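Local coordinates for 2S Albumin protein (Dolichos, PDB 6IX1), which is a seed albumin with a four-bladed hemopexin-type beta-propeller fold, whose precise physiological role remains unsettled, at residues F122-K126 with F196-A200. Residue numbers count along the deposited sequence, not the author numbering.
Sequences FRSTK and FTPGA. With SO4 (sulfate ion), chain E.
In this four-bladed hemopexin-type beta-propeller, consecutive blades meet where the end of strand 120-123, in the third blade, runs into a turn packed against the loop between strands 190-195 and 204-211 of the fourth. The two segments run at 47° to each other, and their CA atoms come nearest at K126 and P198, 6.2 Å apart. F122 is extended (phi/psi -155/154) with chi1 p; its ring edge points at the face of F196, also p, in a T-shaped pair with centroids 5.1 Å apart and planes at 69°. R123 points its CB away, and its NH1 and NE hydrogen-bond the carbonyls of G127 and T68. At S124, chi1 t, the chain leaves the strand in an ST turn: OG accepts from K126 N at 2.9 Å and lies 3.4 Å from P198 CG. T125 brings its N to 3.7 Å from F196 CZ, at the ring edge, while K126 CB meets P198 CB at 3.6 Å. T197-A200 forms a type II turn, with G199 at phi/psi 81/3 and A200 N bonded to T197 O at 3.0 Å. A sulfate, probably from the crystallisation liquor and also held by Y131, Y138 and R140, accepts from the turn, its O3 2.9 Å from G199 N.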
loop_
_atom_site.group_PDB
_atom_site.type_symbol
_atom_site.label_atom_id
_atom_site.label_comp_id
_atom_site.label_asym_id
_atom_site.label_seq_id
_atom_site.Cartn_x
_atom_site.Cartn_y
_atom_site.Cartn_z
ATOM N N PHE A 122 3.267 3.640 -1.264
ATOM C CA PHE A 122 2.093 4.373 -1.749
ATOM C C PHE A 122 2.513 5.231 -2.894
ATOM O O PHE A 122 3.705 5.595 -2.977
ATOM C CB PHE A 122 1.357 5.180 -0.686
ATOM C CG PHE A 122 2.035 6.373 -0.081
ATOM C CD1 PHE A 122 1.988 7.594 -0.659
ATOM C CD2 PHE A 122 2.748 6.261 1.103
ATOM C CE1 PHE A 122 2.565 8.675 -0.045
ATOM C CE2 PHE A 122 3.292 7.329 1.767
ATOM C CZ PHE A 122 3.240 8.528 1.126
ATOM N N ARG A 123 1.592 5.552 -3.769
ATOM C CA ARG A 123 1.841 6.343 -4.968
ATOM C C ARG A 123 1.975 7.820 -4.670
ATOM O O ARG A 123 1.125 8.421 -4.009
ATOM C CB ARG A 123 0.670 6.066 -5.903
ATOM C CG ARG A 123 0.734 6.738 -7.282
ATOM C CD ARG A 123 1.818 6.216 -8.151
ATOM N NE ARG A 123 1.669 6.624 -9.512
ATOM C CZ ARG A 123 2.134 7.752 -10.083
ATOM N NH1 ARG A 123 2.941 8.552 -9.390
ATOM N NH2 ARG A 123 1.944 8.034 -11.342
ATOM N N SER A 124 3.069 8.397 -5.142
ATOM C CA SER A 124 3.332 9.816 -4.929
ATOM C C SER A 124 2.539 10.635 -5.930
ATOM O O SER A 124 2.136 10.185 -7.026
ATOM C CB SER A 124 4.820 10.088 -5.062
ATOM O OG SER A 124 5.145 11.450 -4.827
ATOM N N THR A 125 2.370 11.913 -5.691
ATOM C CA THR A 125 1.965 12.852 -6.701
ATOM C C THR A 125 3.156 13.271 -7.584
ATOM O O THR A 125 2.869 13.897 -8.575
ATOM C CB THR A 125 1.409 14.112 -6.034
ATOM O OG1 THR A 125 2.396 14.606 -5.138
ATOM C CG2 THR A 125 0.102 13.889 -5.278
ATOM N N LYS A 126 4.396 13.007 -7.186
ATOM C CA LYS A 126 5.591 13.470 -7.974
ATOM C C LYS A 126 5.848 12.430 -9.107
ATOM O O LYS A 126 6.349 11.326 -8.833
ATOM C CB LYS A 126 6.815 13.650 -7.071
ATOM C CG LYS A 126 8.027 14.300 -7.748
ATOM C CD LYS A 126 9.072 14.872 -6.845
ATOM C CE LYS A 126 9.797 13.829 -5.956
ATOM N NZ LYS A 126 10.916 14.373 -5.099
ATOM N N PHE A 196 1.046 14.945 2.093
ATOM C CA PHE A 196 2.475 14.795 1.834
ATOM C C PHE A 196 2.915 15.751 0.760
ATOM O O PHE A 196 2.143 16.106 -0.126
ATOM C CB PHE A 196 2.892 13.348 1.556
ATOM C CG PHE A 196 2.392 12.745 0.270
ATOM C CD1 PHE A 196 1.103 12.207 0.166
ATOM C CD2 PHE A 196 3.135 12.776 -0.865
ATOM C CE1 PHE A 196 0.611 11.704 -1.039
ATOM C CE2 PHE A 196 2.671 12.244 -2.032
ATOM C CZ PHE A 196 1.392 11.756 -2.151
ATOM N N THR A 197 4.205 16.099 0.839
ATOM C CA THR A 197 4.821 17.153 0.009
ATOM C C THR A 197 6.120 16.626 -0.594
ATOM O O THR A 197 7.211 16.772 -0.007
ATOM C CB THR A 197 5.056 18.430 0.798
ATOM O OG1 THR A 197 5.945 18.184 1.887
ATOM C CG2 THR A 197 3.770 19.040 1.285
ATOM N N PRO A 198 6.099 16.038 -1.815
ATOM C CA PRO A 198 7.328 15.478 -2.373
ATOM C C PRO A 198 8.399 16.568 -2.526
ATOM O O PRO A 198 8.142 17.670 -2.983
ATOM C CB PRO A 198 6.905 14.887 -3.692
ATOM C CG PRO A 198 5.492 14.499 -3.366
ATOM C CD PRO A 198 4.918 15.683 -2.614
ATOM N N GLY A 199 9.609 16.247 -2.095
ATOM C CA GLY A 199 10.780 17.117 -2.160
ATOM C C GLY A 199 10.854 18.142 -1.050
ATOM O O GLY A 199 11.802 18.916 -1.073
ATOM N N ALA A 200 9.926 18.131 -0.110
ATOM C CA ALA A 200 9.870 19.101 1.008
ATOM C C ALA A 200 9.581 18.372 2.268
ATOM O O ALA A 200 9.024 17.299 2.242
ATOM C CB ALA A 200 8.801 20.165 0.785
HETATM S S SO4 E . 10.093 13.015 -0.392
HETATM O O1 SO4 E . 9.666 12.864 -1.838
HETATM O O2 SO4 E . 8.730 13.113 0.136
HETATM O O3 SO4 E . 10.784 14.199 -0.424
HETATM O O4 SO4 E . 10.845 11.859 -0.096
#